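Local coordinates for protein myosin-I heavy chain (Dictyostelium discoideum, PDB 5EJY) that is an actin-based class VII myosin motor with ATPase activity that acts in the early steps of phagocytosis and adhesion, represented here by a MyTH4-FERM tail region, at residues 62-67 / 108-112; 340-344 / 393-397; 431-436 / 490-494. All coordinates share one frame. Residue numbers count along the deposited sequence, not the author numbering.

Contact 1 (62-67 / 108-112); sequences IFSKVL and QLIKQ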
ATOM      1  N   ILE A  62     -15.971 -23.950   9.223  1.00 26.94           N
ATOM      2  CA  ILE A  62     -16.328 -22.621   8.743  1.00 28.02           C
ATOM      3  C   ILE A  62     -17.789 -22.318   9.092  1.00 27.34           C
ATOM      4  O   ILE A  62     -18.127 -21.225   9.548  1.00 27.16           O
ATOM      5  CB  ILE A  62     -16.080 -22.500   7.219  1.00 26.36           C
ATOM      6  CG1 ILE A  62     -14.577 -22.331   6.957  1.00 26.17           C
ATOM      7  CG2 ILE A  62     -16.918 -21.345   6.622  1.00 22.44           C
ATOM      8  CD1 ILE A  62     -14.135 -22.486   5.502  1.00 22.71           C
ATOM      9  N   PHE A  63     -18.657 -23.300   8.897  1.00 28.35           N
ATOM     10  CA  PHE A  63     -20.065 -23.087   9.201  1.00 27.61           C
ATOM     11  C   PHE A  63     -20.265 -22.783  10.676  1.00 26.19           C
ATOM     12  O   PHE A  63     -21.022 -21.888  11.034  1.00 32.48           O
ATOM     13  CB  PHE A  63     -20.933 -24.266   8.765  1.00 25.26           C
ATOM     14  CG  PHE A  63     -22.408 -23.948   8.786  1.00 27.49           C
ATOM     15  CD1 PHE A  63     -22.996 -23.269   7.735  1.00 24.63           C
ATOM     16  CD2 PHE A  63     -23.190 -24.289   9.878  1.00 30.83           C
ATOM     17  CE1 PHE A  63     -24.363 -22.962   7.758  1.00 30.29           C
ATOM     18  CE2 PHE A  63     -24.548 -23.990   9.907  1.00 32.47           C
ATOM     19  CZ  PHE A  63     -25.130 -23.325   8.854  1.00 28.99           C
ATOM     20  N   SER A  64     -19.571 -23.511  11.537  1.00 29.18           N
ATOM     21  CA  SER A  64     -19.595 -23.190  12.963  1.00 31.65           C
ATOM     22  C   SER A  64     -19.132 -21.756  13.239  1.00 35.32           C
ATOM     23  O   SER A  64     -19.696 -21.080  14.105  1.00 33.24           O
ATOM     24  CB  SER A  64     -18.758 -24.187  13.767  1.00 34.26           C
ATOM     25  OG  SER A  64     -19.207 -25.509  13.526  1.00 43.87           O
ATOM     26  N   LYS A  65     -18.117 -21.289  12.511  1.00 29.10           N
ATOM     27  CA  LYS A  65     -17.660 -19.906  12.671  1.00 31.45           C
ATOM     28  C   LYS A  65     -18.713 -18.895  12.207  1.00 29.19           C
ATOM     29  O   LYS A  65     -18.893 -17.844  12.828  1.00 29.49           O
ATOM     30  CB  LYS A  65     -16.339 -19.652  11.931  1.00 28.68           C
ATOM     31  CG  LYS A  65     -15.195 -20.576  12.302  1.00 33.25           C
ATOM     32  CD  LYS A  65     -14.824 -20.497  13.771  1.00 38.77           C
ATOM     33  CE  LYS A  65     -13.563 -21.322  14.038  1.00 42.17           C
ATOM     34  NZ  LYS A  65     -13.341 -21.581  15.486  1.00 46.11           N
ATOM     35  N   VAL A  66     -19.391 -19.208  11.105  1.00 28.76           N
ATOM     36  CA  VAL A  66     -20.512 -18.393  10.637  1.00 28.61           C
ATOM     37  C   VAL A  66     -21.583 -18.278  11.728  1.00 31.98           C
ATOM     38  O   VAL A  66     -21.995 -17.180  12.104  1.00 28.78           O
ATOM     39  CB  VAL A  66     -21.141 -18.979   9.346  1.00 26.92           C
ATOM     40  CG1 VAL A  66     -22.422 -18.221   8.965  1.00 27.82           C
ATOM     41  CG2 VAL A  66     -20.130 -18.963   8.184  1.00 23.52           C
ATOM     42  N   LEU A  67     -22.026 -19.418  12.242  1.00 30.64           N
ATOM     43  CA  LEU A  67     -23.013 -19.418  13.317  1.00 34.02           C
ATOM     44  C   LEU A  67     -22.528 -18.585  14.495  1.00 35.89           C
ATOM     45  O   LEU A  67     -23.289 -17.802  15.072  1.00 35.34           O
ATOM     46  CB  LEU A  67     -23.302 -20.845  13.776  1.00 32.46           C
ATOM     47  CG  LEU A  67     -24.068 -21.703  12.770  1.00 36.92           C
ATOM     48  CD1 LEU A  67     -24.214 -23.132  13.273  1.00 39.37           C
ATOM     49  CD2 LEU A  67     -25.413 -21.080  12.491  1.00 36.65           C
ATOM     50  N   GLN A 108     -22.634 -21.106   1.895  1.00 23.51           N
ATOM     51  CA  GLN A 108     -23.055 -21.061   3.294  1.00 20.91           C
ATOM     52  C   GLN A 108     -23.688 -19.723   3.649  1.00 27.31           C
ATOM     53  O   GLN A 108     -24.639 -19.671   4.435  1.00 23.72           O
ATOM     54  CB  GLN A 108     -21.888 -21.341   4.240  1.00 23.75           C
ATOM     55  CG  GLN A 108     -21.336 -22.756   4.144  1.00 23.68           C
ATOM     56  CD  GLN A 108     -20.250 -23.029   5.178  1.00 24.30           C
ATOM     57  OE1 GLN A 108     -20.133 -22.319   6.180  1.00 24.97           O
ATOM     58  NE2 GLN A 108     -19.456 -24.063   4.939  1.00 26.57           N
ATOM     59  N   LEU A 109     -23.160 -18.639   3.085  1.00 21.19           N
ATOM     60  CA  LEU A 109     -23.701 -17.305   3.382  1.00 24.46           C
ATOM     61  C   LEU A 109     -25.030 -17.049   2.659  1.00 25.70           C
ATOM     62  O   LEU A 109     -25.939 -16.413   3.204  1.00 23.34           O
ATOM     63  CB  LEU A 109     -22.682 -16.211   3.036  1.00 21.81           C
ATOM     64  CG  LEU A 109     -21.338 -16.389   3.749  1.00 24.61           C
ATOM     65  CD1 LEU A 109     -20.310 -15.346   3.297  1.00 23.96           C
ATOM     66  CD2 LEU A 109     -21.521 -16.361   5.270  1.00 24.35           C
ATOM     67  N   ILE A 110     -25.130 -17.524   1.423  1.00 25.76           N
ATOM     68  CA  ILE A 110     -26.404 -17.463   0.705  1.00 24.31           C
ATOM     69  C   ILE A 110     -27.454 -18.218   1.505  1.00 27.89           C
ATOM     70  O   ILE A 110     -28.537 -17.696   1.790  1.00 25.11           O
ATOM     71  CB  ILE A 110     -26.285 -18.076  -0.692  1.00 23.33           C
ATOM     72  CG1 ILE A 110     -25.334 -17.236  -1.548  1.00 23.95           C
ATOM     73  CG2 ILE A 110     -27.673 -18.186  -1.362  1.00 28.37           C
ATOM     74  CD1 ILE A 110     -24.833 -17.940  -2.788  1.00 23.34           C
ATOM     75  N   LYS A 111     -27.109 -19.445   1.885  1.00 24.26           N
ATOM     76  CA  LYS A 111     -27.982 -20.303   2.686  1.00 29.23           C
ATOM     77  C   LYS A 111     -28.469 -19.623   3.969  1.00 30.74           C
ATOM     78  O   LYS A 111     -29.674 -19.582   4.244  1.00 27.95           O
ATOM     79  CB  LYS A 111     -27.257 -21.622   3.018  1.00 27.84           C
ATOM     80  CG  LYS A 111     -27.852 -22.416   4.174  1.00 29.47           C
ATOM     81  CD  LYS A 111     -27.003 -23.664   4.489  1.00 26.07           C
ATOM     82  CE  LYS A 111     -27.461 -24.320   5.786  1.00 32.10           C
ATOM     83  NZ  LYS A 111     -28.850 -24.875   5.635  1.00 34.18           N
ATOM     84  N   GLN A 112     -27.537 -19.093   4.756  1.00 26.15           N
ATOM     85  CA  GLN A 112     -27.899 -18.535   6.054  1.00 27.63           C
ATOM     86  C   GLN A 112     -28.659 -17.216   5.950  1.00 28.77           C
ATOM     87  O   GLN A 112     -29.218 -16.743   6.941  1.00 27.77           O
ATOM     88  CB  GLN A 112     -26.667 -18.350   6.946  1.00 28.05           C
ATOM     89  CG  GLN A 112     -26.070 -19.661   7.463  1.00 30.34           C
ATOM     90  CD  GLN A 112     -27.054 -20.460   8.315  1.00 28.95           C
ATOM     91  OE1 GLN A 112     -27.845 -21.245   7.799  1.00 27.29           O
ATOM     92  NE2 GLN A 112     -26.997 -20.263   9.623  1.00 28.18           N
TER

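Contact 2 (340-344 / 393-397); sequences LKLQF and AKKQM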
ATOM      1  N   LEU A 340      21.331  27.384   6.072  1.00 39.94           N
ATOM      2  CA  LEU A 340      20.394  28.209   5.314  1.00 41.00           C
ATOM      3  C   LEU A 340      18.951  27.931   5.731  1.00 39.84           C
ATOM      4  O   LEU A 340      18.148  28.860   5.881  1.00 38.99           O
ATOM      5  CB  LEU A 340      20.586  28.014   3.807  1.00 36.76           C
ATOM      6  CG  LEU A 340      21.837  28.702   3.251  1.00 42.58           C
ATOM      7  CD1 LEU A 340      22.156  28.241   1.842  1.00 38.51           C
ATOM      8  CD2 LEU A 340      21.675  30.227   3.300  1.00 40.24           C
ATOM      9  N   LYS A 341      18.628  26.657   5.940  1.00 39.29           N
ATOM     10  CA  LYS A 341      17.285  26.272   6.373  1.00 40.18           C
ATOM     11  C   LYS A 341      16.954  26.901   7.729  1.00 43.35           C
ATOM     12  O   LYS A 341      15.821  27.329   7.976  1.00 35.45           O
ATOM     13  CB  LYS A 341      17.158  24.747   6.432  1.00 36.44           C
ATOM     14  CG  LYS A 341      15.776  24.227   6.829  1.00 36.55           C
ATOM     15  CD  LYS A 341      15.721  22.701   6.735  1.00 39.56           C
ATOM     16  CE  LYS A 341      14.644  22.091   7.638  1.00 48.02           C
ATOM     17  NZ  LYS A 341      14.776  20.592   7.697  1.00 40.59           N
ATOM     18  N   LEU A 342      17.949  26.971   8.604  1.00 37.14           N
ATOM     19  CA  LEU A 342      17.744  27.573   9.916  1.00 40.37           C
ATOM     20  C   LEU A 342      17.514  29.078   9.797  1.00 34.01           C
ATOM     21  O   LEU A 342      16.666  29.640  10.493  1.00 44.07           O
ATOM     22  CB  LEU A 342      18.930  27.280  10.844  1.00 44.42           C
ATOM     23  CG  LEU A 342      18.781  27.753  12.294  1.00 47.95           C
ATOM     24  CD1 LEU A 342      17.480  27.256  12.910  1.00 43.77           C
ATOM     25  CD2 LEU A 342      19.983  27.303  13.131  1.00 46.20           C
ATOM     26  N   GLN A 343      18.256  29.729   8.908  1.00 35.86           N
ATOM     27  CA  GLN A 343      18.088  31.163   8.706  1.00 42.47           C
ATOM     28  C   GLN A 343      16.696  31.454   8.149  1.00 45.14           C
ATOM     29  O   GLN A 343      16.083  32.486   8.453  1.00 41.19           O
ATOM     30  CB  GLN A 343      19.156  31.704   7.758  1.00 39.44           C
ATOM     31  CG  GLN A 343      19.070  33.212   7.506  1.00 41.06           C
ATOM     32  CD  GLN A 343      19.208  34.050   8.777  1.00 49.65           C
ATOM     33  OE1 GLN A 343      18.804  35.218   8.810  1.00 49.65           O
ATOM     34  NE2 GLN A 343      19.774  33.460   9.826  1.00 47.94           N
ATOM     35  N   PHE A 344      16.202  30.528   7.334  1.00 37.67           N
ATOM     36  CA  PHE A 344      14.882  30.658   6.729  1.00 36.07           C
ATOM     37  C   PHE A 344      13.792  30.514   7.784  1.00 35.63           C
ATOM     38  O   PHE A 344      12.914  31.378   7.910  1.00 36.65           O
ATOM     39  CB  PHE A 344      14.702  29.623   5.611  1.00 37.68           C
ATOM     40  CG  PHE A 344      13.300  29.550   5.072  1.00 37.19           C
ATOM     41  CD1 PHE A 344      12.814  30.537   4.230  1.00 36.63           C
ATOM     42  CD2 PHE A 344      12.472  28.492   5.407  1.00 36.84           C
ATOM     43  CE1 PHE A 344      11.514  30.473   3.738  1.00 37.33           C
ATOM     44  CE2 PHE A 344      11.172  28.427   4.918  1.00 40.83           C
ATOM     45  CZ  PHE A 344      10.703  29.411   4.081  1.00 35.09           C
ATOM     46  N   ALA A 393      17.602  33.229   1.736  1.00 40.65           N
ATOM     47  CA  ALA A 393      18.008  32.011   2.419  1.00 40.74           C
ATOM     48  C   ALA A 393      17.451  30.784   1.695  1.00 39.49           C
ATOM     49  O   ALA A 393      18.191  29.853   1.378  1.00 39.49           O
ATOM     50  CB  ALA A 393      17.548  32.037   3.868  1.00 33.73           C
ATOM     51  N   LYS A 394      16.151  30.795   1.419  1.00 35.57           N
ATOM     52  CA  LYS A 394      15.532  29.675   0.714  1.00 37.75           C
ATOM     53  C   LYS A 394      16.112  29.474  -0.690  1.00 40.60           C
ATOM     54  O   LYS A 394      16.393  28.345  -1.091  1.00 34.56           O
ATOM     55  CB  LYS A 394      14.006  29.824   0.642  1.00 35.87           C
ATOM     56  CG  LYS A 394      13.305  28.591   0.054  1.00 38.81           C
ATOM     57  CD  LYS A 394      11.801  28.797  -0.074  1.00 43.34           C
ATOM     58  CE  LYS A 394      11.093  27.524  -0.538  1.00 52.01           C
ATOM     59  NZ  LYS A 394      10.632  26.693   0.617  1.00 49.84           N
ATOM     60  N   LYS A 395      16.287  30.559  -1.438  1.00 35.58           N
ATOM     61  CA  LYS A 395      16.834  30.458  -2.792  1.00 36.57           C
ATOM     62  C   LYS A 395      18.241  29.842  -2.809  1.00 43.60           C
ATOM     63  O   LYS A 395      18.571  29.027  -3.677  1.00 38.70           O
ATOM     64  CB  LYS A 395      16.857  31.829  -3.473  1.00 44.53           C
ATOM     65  N   GLN A 396      19.068  30.228  -1.847  1.00 40.92           N
ATOM     66  CA  GLN A 396      20.419  29.696  -1.771  1.00 43.94           C
ATOM     67  C   GLN A 396      20.399  28.197  -1.463  1.00 42.55           C
ATOM     68  O   GLN A 396      21.137  27.433  -2.074  1.00 37.67           O
ATOM     69  CB  GLN A 396      21.245  30.447  -0.727  1.00 41.84           C
ATOM     70  CG  GLN A 396      21.578  31.886  -1.097  1.00 46.15           C
ATOM     71  CD  GLN A 396      22.663  32.465  -0.206  1.00 49.09           C
ATOM     72  OE1 GLN A 396      23.654  31.799   0.089  1.00 49.26           O
ATOM     73  NE2 GLN A 396      22.472  33.700   0.244  1.00 53.10           N
ATOM     74  N   MET A 397      19.554  27.790  -0.517  1.00 42.53           N
ATOM     75  CA  MET A 397      19.399  26.376  -0.158  1.00 39.62           C
ATOM     76  C   MET A 397      18.977  25.543  -1.369  1.00 37.04           C
ATOM     77  O   MET A 397      19.581  24.508  -1.670  1.00 36.32           O
ATOM     78  CB  MET A 397      18.378  26.220   0.975  1.00 37.46           C
ATOM     79  CG  MET A 397      18.263  24.808   1.552  1.00 38.10           C
ATOM     80  SD  MET A 397      16.873  24.653   2.694  1.00 40.26           S
ATOM     81  CE  MET A 397      15.497  24.902   1.567  1.00 38.09           C
TER

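Contact 3 (431-436 / 490-494); sequences LNVNGI and LIKEY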
ATOM      1  N   LEU A 431      19.244   6.453 -10.269  1.00 26.11           N
ATOM      2  CA  LEU A 431      18.625   6.236 -11.576  1.00 24.06           C
ATOM      3  C   LEU A 431      17.876   7.475 -12.079  1.00 26.83           C
ATOM      4  O   LEU A 431      17.116   8.113 -11.341  1.00 25.86           O
ATOM      5  CB  LEU A 431      17.692   5.012 -11.571  1.00 23.02           C
ATOM      6  CG  LEU A 431      18.313   3.629 -11.326  1.00 28.84           C
ATOM      7  CD1 LEU A 431      18.635   3.466  -9.852  1.00 23.70           C
ATOM      8  CD2 LEU A 431      17.386   2.521 -11.797  1.00 24.97           C
ATOM      9  N   ASN A 432      18.116   7.824 -13.338  1.00 28.30           N
ATOM     10  CA  ASN A 432      17.403   8.926 -13.973  1.00 27.38           C
ATOM     11  C   ASN A 432      17.241   8.596 -15.450  1.00 27.81           C
ATOM     12  O   ASN A 432      17.552   7.473 -15.866  1.00 26.89           O
ATOM     13  CB  ASN A 432      18.130  10.257 -13.746  1.00 28.61           C
ATOM     14  CG  ASN A 432      19.571  10.230 -14.231  1.00 34.51           C
ATOM     15  OD1 ASN A 432      19.906   9.497 -15.152  1.00 32.69           O
ATOM     16  ND2 ASN A 432      20.424  11.030 -13.609  1.00 39.19           N
ATOM     17  N   VAL A 433      16.755   9.539 -16.248  1.00 24.21           N
ATOM     18  CA  VAL A 433      16.536   9.252 -17.667  1.00 29.91           C
ATOM     19  C   VAL A 433      17.845   8.996 -18.419  1.00 27.91           C
ATOM     20  O   VAL A 433      17.834   8.429 -19.506  1.00 33.55           O
ATOM     21  CB  VAL A 433      15.750  10.381 -18.377  1.00 34.50           C
ATOM     22  CG1 VAL A 433      14.332  10.494 -17.793  1.00 29.79           C
ATOM     23  CG2 VAL A 433      16.514  11.706 -18.278  1.00 35.51           C
ATOM     24  N   ASN A 434      18.967   9.391 -17.826  1.00 32.68           N
ATOM     25  CA  ASN A 434      20.277   9.216 -18.465  1.00 31.49           C
ATOM     26  C   ASN A 434      20.937   7.868 -18.232  1.00 36.96           C
ATOM     27  O   ASN A 434      21.955   7.564 -18.858  1.00 32.33           O
ATOM     28  CB  ASN A 434      21.238  10.307 -18.005  1.00 37.13           C
ATOM     29  CG  ASN A 434      20.793  11.671 -18.440  1.00 42.26           C
ATOM     30  OD1 ASN A 434      20.212  11.820 -19.514  1.00 40.62           O
ATOM     31  ND2 ASN A 434      21.038  12.674 -17.608  1.00 48.92           N
ATOM     32  N   GLY A 435      20.379   7.067 -17.327  1.00 31.89           N
ATOM     33  CA  GLY A 435      20.962   5.771 -17.028  1.00 32.01           C
ATOM     34  C   GLY A 435      20.949   5.350 -15.573  1.00 30.91           C
ATOM     35  O   GLY A 435      20.423   6.049 -14.697  1.00 29.30           O
ATOM     36  N   ILE A 436      21.512   4.170 -15.328  1.00 26.68           N
ATOM     37  CA  ILE A 436      21.681   3.646 -13.985  1.00 25.35           C
ATOM     38  C   ILE A 436      23.066   4.008 -13.492  1.00 32.47           C
ATOM     39  O   ILE A 436      24.062   3.403 -13.889  1.00 30.29           O
ATOM     40  CB  ILE A 436      21.518   2.120 -13.965  1.00 29.33           C
ATOM     41  CG1 ILE A 436      20.159   1.734 -14.564  1.00 28.09           C
ATOM     42  CG2 ILE A 436      21.657   1.600 -12.537  1.00 28.16           C
ATOM     43  CD1 ILE A 436      20.015   0.266 -14.881  1.00 29.13           C
ATOM     44  N   LEU A 490      11.989   0.581 -10.804  1.00 19.31           N
ATOM     45  CA  LEU A 490      12.623   1.781 -11.346  1.00 23.02           C
ATOM     46  C   LEU A 490      13.235   1.464 -12.706  1.00 24.64           C
ATOM     47  O   LEU A 490      13.087   2.221 -13.660  1.00 25.86           O
ATOM     48  CB  LEU A 490      13.715   2.294 -10.411  1.00 24.17           C
ATOM     49  CG  LEU A 490      13.257   2.999  -9.136  1.00 23.29           C
ATOM     50  CD1 LEU A 490      14.462   3.298  -8.237  1.00 22.84           C
ATOM     51  CD2 LEU A 490      12.502   4.284  -9.497  1.00 23.19           C
ATOM     52  N   ILE A 491      13.929   0.336 -12.800  1.00 22.49           N
ATOM     53  CA  ILE A 491      14.546  -0.016 -14.072  1.00 24.11           C
ATOM     54  C   ILE A 491      13.470  -0.175 -15.142  1.00 28.96           C
ATOM     55  O   ILE A 491      13.579   0.386 -16.239  1.00 24.05           O
ATOM     56  CB  ILE A 491      15.405  -1.278 -13.962  1.00 26.03           C
ATOM     57  CG1 ILE A 491      16.592  -0.998 -13.032  1.00 23.63           C
ATOM     58  CG2 ILE A 491      15.891  -1.707 -15.362  1.00 27.25           C
ATOM     59  CD1 ILE A 491      17.487  -2.217 -12.742  1.00 27.63           C
ATOM     60  N   LYS A 492      12.411  -0.910 -14.811  1.00 24.38           N
ATOM     61  CA  LYS A 492      11.324  -1.115 -15.762  1.00 27.46           C
ATOM     62  C   LYS A 492      10.596   0.179 -16.148  1.00 28.27           C
ATOM     63  O   LYS A 492      10.268   0.382 -17.320  1.00 26.94           O
ATOM     64  CB  LYS A 492      10.336  -2.154 -15.222  1.00 30.24           C
ATOM     65  CG  LYS A 492      10.961  -3.547 -15.096  1.00 37.85           C
ATOM     66  CD  LYS A 492       9.945  -4.580 -14.649  1.00 38.76           C
ATOM     67  CE  LYS A 492      10.356  -5.983 -15.075  1.00 44.41           C
ATOM     68  NZ  LYS A 492      11.580  -6.443 -14.384  1.00 51.43           N
ATOM     69  N   GLU A 493      10.335   1.049 -15.172  1.00 25.91           N
ATOM     70  CA  GLU A 493       9.615   2.290 -15.451  1.00 24.84           C
ATOM     71  C   GLU A 493      10.428   3.311 -16.257  1.00 27.98           C
ATOM     72  O   GLU A 493       9.895   3.970 -17.152  1.00 26.73           O
ATOM     73  CB  GLU A 493       9.121   2.932 -14.152  1.00 28.63           C
ATOM     74  CG  GLU A 493       8.122   2.084 -13.392  1.00 32.40           C
ATOM     75  CD  GLU A 493       6.711   2.224 -13.936  1.00 47.46           C
ATOM     76  OE1 GLU A 493       6.551   2.711 -15.078  1.00 47.65           O
ATOM     77  OE2 GLU A 493       5.762   1.861 -13.211  1.00 51.11           O
ATOM     78  N   TYR A 494      11.707   3.475 -15.932  1.00 23.71           N
ATOM     79  CA  TYR A 494      12.537   4.359 -16.753  1.00 28.00           C
ATOM     80  C   TYR A 494      12.652   3.797 -18.168  1.00 30.06           C
ATOM     81  O   TYR A 494      12.568   4.543 -19.142  1.00 32.46           O
ATOM     82  CB  TYR A 494      13.923   4.577 -16.148  1.00 28.06           C
ATOM     83  CG  TYR A 494      13.932   5.630 -15.071  1.00 25.40           C
ATOM     84  CD1 TYR A 494      13.653   6.964 -15.370  1.00 27.11           C
ATOM     85  CD2 TYR A 494      14.200   5.293 -13.755  1.00 24.04           C
ATOM     86  CE1 TYR A 494      13.647   7.937 -14.373  1.00 27.58           C
ATOM     87  CE2 TYR A 494      14.202   6.252 -12.759  1.00 26.44           C
ATOM     88  CZ  TYR A 494      13.923   7.566 -13.072  1.00 25.08           C
ATOM     89  OH  TYR A 494      13.940   8.496 -12.070  1.00 26.74           O
TER

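Contact 1 (62-67 / 108-112)
Phe63 and Gln108, each with about 80 Å² covered by the opposite segment, are the centre of this helix-helix contact in the MyTH4 domain. The Gln108 side chain crosses the gap between the helices and lays its amide along the backbone of helix 53-70: OE1 comes to 3.1 Å from CA of Phe63 and 3.4 Å from CG2 of Ile62. Gln108 OE1 also lies 3.2 Å from the backbone N of Phe63, but the angle is too poor for a hydrogen bond. The other end of the amide is well paired, since NE2 is hydrogen-bonded to Glu104 and to the carbonyl of Ala59, one turn before Phe63. The Phe63 ring reaches along helix 102-112, where its CZ meets CD of Gln112 at 3.5 Å and its CE1 meets CE of Lys111 at 3.9 Å. Gln112 is the third large contributor, and its amide is anchored by the carbonyl of Gln39. Beside them Val66 CG2 touches Leu109 CD2 at 4.1 Å, and helix 119-133 covers this pair through Leu128. The local axes cross at -42° and come no closer than 11.1 Å, a spacing that long side chains must fill. No hydrogen bond joins the two segments directly, so cohesion here comes from van der Waals packing, while Gln108 NE2 is paired on these same two helices and Gln112 NE2 with the carbonyl of Gln39.

Contact 2 (340-344 / 393-397)
Apolar packing carries most of the contact between helices 331-346 and 390-402. Leu340, with 92 Å² covered, packs against the second helix: its CD1 lies 3.5 Å from CB of Gln396 and also 3.5 Å from the backbone N of Met397, while its CB is 4.0 Å from CB of Met397. One turn further on, Phe344 sets its CB 4.1 Å from CB of Ala393. Ala393 is the small residue that lets the backbones come together, with its CB 3.8 Å from the carbonyl O of Leu340 and the two CA atoms only 5.3 Å apart. The short helical segments run nearly antiparallel, at 157°, and their local axes come within 8.5 Å. This is a close pairing of helices within the FERM central domain, the all-helical F2 lobe whose fold resembles acyl-CoA-binding protein. Leu340 also touches Leu400 further along helix 390-402, and Phe344 touches Pro390 near that helix's start, so along this helix the interface extends beyond 393-397 in both directions.

A second group of contacts involves the aliphatic parts of polar side chains and the methionine sulphur. Lys341 CB packs on Met397 SD at 3.8 Å before the lysine stem turns away, its NZ hydrogen-bonding to the carbonyl of Lys364. Lys394 places its CB 3.8 Å from CD1 of Phe344, meeting the ring obliquely. No hydrogen bond joins 340-344 to 393-397; those within the segments belong to the helices themselves, such as Phe344 N to Leu340 O at 2.9 Å and Met397 N to Ala393 O at 3.1 Å.

Contact 3 (431-436 / 490-494)
The hairpin joining strands 426-432 and 435-440 lies against helix 484-499, with Leu431 and Tyr494 as the two main projections. Leu431 fits its CD2 into the shallow hollow between Leu490 and Ile491, 3.9 Å from CB of the former and 3.8 Å from CG1 of the latter. Ile436, on the neighbouring strand, widens this patch by bringing its CD1 to 4.1 Å from Ile491 CG1. One turn along the helix the Tyr494 ring fills the space under the start of the hairpin turn: CE2 rests 3.9 Å from Leu431 CB, and the carbonyl C of Asn432 sits over one ring face, 3.8 Å from CE1. Val433 CG1 adds a looser touch, 4.3 Å from Tyr494 CE1. The type I turn from Asn432 to Gly435 is braced by an Asx turn, with Asn432 OD1 accepting from Asn434 N at 2.8 Å. Gly435 has backbone angles at which a side chain would strike the preceding carbonyl O. In a FERM domain a C-terminal helix packed on a β-sheet is characteristic of the F3 lobe, whose fold is PH/PTB-like. Tyr494 serves both environments: its ring joins the apolar surface between helix and hairpin, whereas its hydroxyl is hydrogen-bonded to Ser410 and to the backbone N of Phe294, which ties this mainly apolar seam to neighbouring parts of the chain.

Overall arrangement
From the N terminus, contact 1 comes first: it brings helix 53-70 against helix 102-112, closing a largely helical loop of 40 residues. Contact 2 closes the next, a 48-residue loop, also rich in helix, by pairing helices 331-346 and 390-402. Contact 3 comes last, joining the hairpin between strands 426-432 and 435-440 to the C-terminal helix after 53 intervening residues. The three loops follow in series, neither nesting nor crossing. Contacts 1 and 2 lie on opposite sides of the chain's centre, their centres 64 Å apart. Contact 1 holds the MyTH4 part, while contacts 2 and 3, 31 Å apart between centres, lie in the central helical and C-terminal lobes of the FERM part.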